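Local atomic coordinates of peptidyl tryptophan dihydroxylase (Pseudomonas putida, PDB entry 7CTQ), a protein that probably uses its FAD cofactor and oxygen to dihydroxylate a peptidyl tryptophan, a step needed to build the tryptophylquinone cofactor. Residues G274-Q277 with S278-A282. Sequence-based numbering, arbitrary orientation. Where two conformers were deposited one is given.
Sequences GIFQ and SLSSA. With FAD (flavin-adenine dinucleotide), chain C.
The carbonyl oxygen of Phe276 takes two hydrogen bonds from one residue a turn later: Ser280 N lies 2.9 Å from Phe276 O in the usual helical bond, and Ser280 OG 3.1 Å from Phe276 O, 36° above the carbonyl plane. Serine suits this place because its hydroxyl, beside its own backbone N (chi1 -62°), folds back over the preceding turn. The same OG approaches the Phe276 ring obliquely, 3.6 Å from CE2, while Arg49 makes a cation-pi contact with the ring. With an alanine in place of Ser280, the Phe276 carbonyl would probably keep only the backbone donor of these two, and a small gap would be likely to open beside the ring. On another side of the helix, the branched chains of Ile275 and Leu279 meet loosely, CG2 to CD1 4.3 Å, and both pack against helices 15-27 and 48-56. In one conformer of Ser278, OG would accept from FAD O3' at 2.7 Å, a bond left in doubt by the second conformer. At the flavin, any side chain on Gly274 would collide with C1' of FAD, and Ile275 N donates almost straight (172°) to FAD O2 at 2.9 Å. A helix start directed at the flavin C2 carbonyl, where its dipole could stabilise negative charge on the reduced ring, is characteristic of FAD-dependent aromatic hydroxylases.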
ATOM      1  N   GLY A 274       0.381   6.159  -0.678  1.00 43.55           N
ATOM      2  CA  GLY A 274      -0.422   5.001  -0.314  1.00 36.03           C
ATOM      3  C   GLY A 274      -0.801   4.135  -1.499  1.00 43.33           C
ATOM      4  O   GLY A 274      -0.774   2.902  -1.417  1.00 39.50           O
ATOM      5  N   ILE A 275      -1.156   4.764  -2.624  1.00 34.24           N
ATOM      6  CA  ILE A 275      -1.571   3.989  -3.791  1.00 37.38           C
ATOM      7  C   ILE A 275      -0.431   3.091  -4.262  1.00 37.43           C
ATOM      8  O   ILE A 275      -0.645   1.921  -4.617  1.00 35.51           O
ATOM      9  CB  ILE A 275      -2.068   4.924  -4.910  1.00 40.63           C
ATOM     10  CG1 ILE A 275      -3.452   5.487  -4.548  1.00 46.82           C
ATOM     11  CG2 ILE A 275      -2.154   4.176  -6.209  1.00 35.59           C
ATOM     12  CD1 ILE A 275      -3.852   6.726  -5.342  1.00 48.58           C
ATOM     13  N   PHE A 276       0.794   3.615  -4.248  1.00 34.89           N
ATOM     14  CA  PHE A 276       1.952   2.809  -4.623  1.00 39.68           C
ATOM     15  C   PHE A 276       2.142   1.647  -3.658  1.00 34.37           C
ATOM     16  O   PHE A 276       2.436   0.518  -4.076  1.00 40.42           O
ATOM     17  CB  PHE A 276       3.204   3.688  -4.655  1.00 41.15           C
ATOM     18  CG  PHE A 276       4.475   2.929  -4.925  1.00 45.14           C
ATOM     19  CD1 PHE A 276       4.953   2.795  -6.219  1.00 51.26           C
ATOM     20  CD2 PHE A 276       5.199   2.351  -3.883  1.00 48.81           C
ATOM     21  CE1 PHE A 276       6.131   2.093  -6.472  1.00 58.41           C
ATOM     22  CE2 PHE A 276       6.373   1.654  -4.129  1.00 52.10           C
ATOM     23  CZ  PHE A 276       6.839   1.522  -5.424  1.00 54.39           C
ATOM     24  N   GLN A 277       2.007   1.918  -2.360  1.00 35.06           N
ATOM     25  CA  GLN A 277       2.171   0.884  -1.348  1.00 36.97           C
ATOM     26  C   GLN A 277       1.094  -0.187  -1.472  1.00 40.62           C
ATOM     27  O   GLN A 277       1.360  -1.375  -1.243  1.00 35.07           O
ATOM     28  CB  GLN A 277       2.166   1.535   0.023  1.00 31.07           C
ATOM     29  CG  GLN A 277       3.306   2.520   0.164  1.00 31.61           C
ATOM     30  CD  GLN A 277       3.206   3.351   1.406  1.00 40.50           C
ATOM     31  OE1 GLN A 277       2.181   3.342   2.077  1.00 38.02           O
ATOM     32  NE2 GLN A 277       4.267   4.080   1.723  1.00 37.48           N
ATOM     33  N   SER A 278      -0.123   0.208  -1.857  0.55 36.86           N
ATOM     34  CA  SER A 278      -1.177  -0.774  -2.086  0.55 35.30           C
ATOM     35  C   SER A 278      -0.896  -1.601  -3.330  0.55 37.46           C
ATOM     36  O   SER A 278      -1.173  -2.807  -3.357  0.55 37.44           O
ATOM     37  CB  SER A 278      -2.529  -0.070  -2.192  0.55 40.04           C
ATOM     38  OG  SER A 278      -2.526   1.109  -1.402  0.55 38.62           O
ATOM     39  N   LEU A 279      -0.335  -0.974  -4.370  1.00 38.57           N
ATOM     40  CA  LEU A 279       0.062  -1.721  -5.562  1.00 40.48           C
ATOM     41  C   LEU A 279       1.163  -2.731  -5.241  1.00 36.95           C
ATOM     42  O   LEU A 279       1.155  -3.860  -5.759  1.00 34.21           O
ATOM     43  CB  LEU A 279       0.515  -0.751  -6.662  1.00 37.18           C
ATOM     44  CG  LEU A 279      -0.551   0.154  -7.303  1.00 42.20           C
ATOM     45  CD1 LEU A 279       0.085   1.117  -8.304  1.00 46.27           C
ATOM     46  CD2 LEU A 279      -1.658  -0.676  -7.977  1.00 38.31           C
ATOM     47  N   SER A 280       2.108  -2.349  -4.375  1.00 34.67           N
ATOM     48  CA  SER A 280       3.171  -3.270  -3.965  1.00 30.54           C
ATOM     49  C   SER A 280       2.605  -4.529  -3.327  1.00 33.37           C
ATOM     50  O   SER A 280       3.157  -5.626  -3.494  1.00 37.13           O
ATOM     51  CB  SER A 280       4.115  -2.580  -2.980  1.00 33.64           C
ATOM     52  OG  SER A 280       4.735  -1.468  -3.599  1.00 45.55           O
ATOM     53  N   SER A 281       1.513  -4.387  -2.570  1.00 33.50           N
ATOM     54  CA  SER A 281       0.943  -5.537  -1.886  1.00 32.68           C
ATOM     55  C   SER A 281       0.270  -6.484  -2.867  1.00 37.44           C
ATOM     56  O   SER A 281       0.158  -7.679  -2.585  1.00 34.00           O
ATOM     57  CB  SER A 281      -0.049  -5.069  -0.823  1.00 40.92           C
ATOM     58  OG  SER A 281      -1.236  -4.574  -1.425  1.00 37.89           O
ATOM     59  N   ALA A 282      -0.160  -5.977  -4.027  1.00 37.31           N
ATOM     60  CA  ALA A 282      -0.818  -6.798  -5.036  1.00 39.07           C
ATOM     61  C   ALA A 282       0.134  -7.307  -6.104  1.00 38.22           C
ATOM     62  O   ALA A 282      -0.259  -8.167  -6.903  1.00 36.87           O
ATOM     63  CB  ALA A 282      -1.953  -6.006  -5.706  1.00 37.21           C
TER
HETATM   64  PA  FAD C 501      -9.529   1.227  -2.360  1.00 44.94           P
HETATM   65  O1A FAD C 501      -8.818   2.185  -3.234  1.00 40.84           O
HETATM   66  O2A FAD C 501     -10.165   1.881  -1.141  1.00 47.92           O
HETATM   67  O5B FAD C 501     -10.521   0.391  -3.230  1.00 46.60           O
HETATM   68  C5B FAD C 501     -11.621  -0.326  -2.638  1.00 44.08           C
HETATM   69  C4B FAD C 501     -12.723  -0.343  -3.663  1.00 59.27           C
HETATM   70  O4B FAD C 501     -13.766  -1.243  -3.223  1.00 61.30           O
HETATM   71  C3B FAD C 501     -13.400   1.005  -3.936  1.00 65.72           C
HETATM   72  O3B FAD C 501     -13.692   1.136  -5.325  1.00 68.73           O
HETATM   73  C2B FAD C 501     -14.661   0.939  -3.065  1.00 66.47           C
HETATM   74  O2B FAD C 501     -15.749   1.700  -3.589  1.00 74.80           O
HETATM   75  C1B FAD C 501     -14.994  -0.550  -3.161  1.00 69.39           C
HETATM   76  N9A FAD C 501     -15.802  -1.115  -2.089  1.00 64.79           N
HETATM   77  C8A FAD C 501     -15.767  -0.846  -0.750  1.00 68.96           C
HETATM   78  N7A FAD C 501     -16.621  -1.534  -0.032  1.00 69.28           N
HETATM   79  C5A FAD C 501     -17.290  -2.289  -0.979  1.00 65.78           C
HETATM   80  C6A FAD C 501     -18.344  -3.221  -0.884  1.00 62.70           C
HETATM   81  N6A FAD C 501     -18.930  -3.566   0.261  1.00 66.60           N
HETATM   82  N1A FAD C 501     -18.782  -3.809  -2.028  1.00 58.01           N
HETATM   83  C2A FAD C 501     -18.201  -3.470  -3.183  1.00 60.19           C
HETATM   84  N3A FAD C 501     -17.204  -2.602  -3.387  1.00 64.30           N
HETATM   85  C4A FAD C 501     -16.789  -2.045  -2.245  1.00 69.36           C
HETATM   86  N1  FAD C 501      -2.730   7.348  -1.110  1.00 49.19           N
HETATM   87  C2  FAD C 501      -1.987   8.127  -1.952  1.00 44.70           C
HETATM   88  O2  FAD C 501      -1.335   7.642  -2.878  1.00 45.91           O
HETATM   89  N3  FAD C 501      -1.966   9.496  -1.781  1.00 48.47           N
HETATM   90  C4  FAD C 501      -2.645  10.203  -0.810  1.00 55.73           C
HETATM   91  O4  FAD C 501      -2.560  11.428  -0.763  1.00 52.80           O
HETATM   92  C4X FAD C 501      -3.430   9.371   0.083  1.00 49.98           C
HETATM   93  N5  FAD C 501      -4.100   9.959   1.038  1.00 50.47           N
HETATM   94  C5X FAD C 501      -4.850   9.166   1.892  1.00 49.53           C
HETATM   95  C6  FAD C 501      -5.566   9.776   2.923  1.00 48.79           C
HETATM   96  C7  FAD C 501      -6.320   9.022   3.816  1.00 52.47           C
HETATM   97  C7M FAD C 501      -7.083   9.714   4.914  1.00 43.83           C
HETATM   98  C8  FAD C 501      -6.358   7.625   3.681  1.00 50.23           C
HETATM   99  C8M FAD C 501      -7.172   6.779   4.625  1.00 44.60           C
HETATM  100  C9  FAD C 501      -5.650   7.013   2.653  1.00 46.80           C
HETATM  101  C9A FAD C 501      -4.894   7.769   1.765  1.00 51.06           C
HETATM  102  N10 FAD C 501      -4.171   7.177   0.709  1.00 48.02           N
HETATM  103  C10 FAD C 501      -3.410   7.950  -0.144  1.00 47.96           C
HETATM  104  C1' FAD C 501      -4.145   5.721   0.558  1.00 42.11           C
HETATM  105  C2' FAD C 501      -4.990   5.195  -0.591  1.00 47.80           C
HETATM  106  O2' FAD C 501      -6.316   5.721  -0.547  1.00 44.68           O
HETATM  107  C3' FAD C 501      -5.036   3.672  -0.487  1.00 44.22           C
HETATM  108  O3' FAD C 501      -3.705   3.215  -0.273  1.00 43.02           O
HETATM  109  C4' FAD C 501      -5.599   2.940  -1.701  1.00 47.88           C
HETATM  110  O4' FAD C 501      -6.755   3.604  -2.219  1.00 50.93           O
HETATM  111  C5' FAD C 501      -5.928   1.506  -1.357  1.00 38.49           C
HETATM  112  O5' FAD C 501      -6.263   0.812  -2.568  1.00 36.90           O
HETATM  113  P   FAD C 501      -7.226  -0.413  -2.550  1.00 41.06           P
HETATM  114  O1P FAD C 501      -6.583  -1.472  -1.642  1.00 39.11           O
HETATM  115  O2P FAD C 501      -7.567  -0.836  -3.936  1.00 41.78           O
HETATM  116  O3P FAD C 501      -8.510   0.145  -1.802  1.00 42.53           O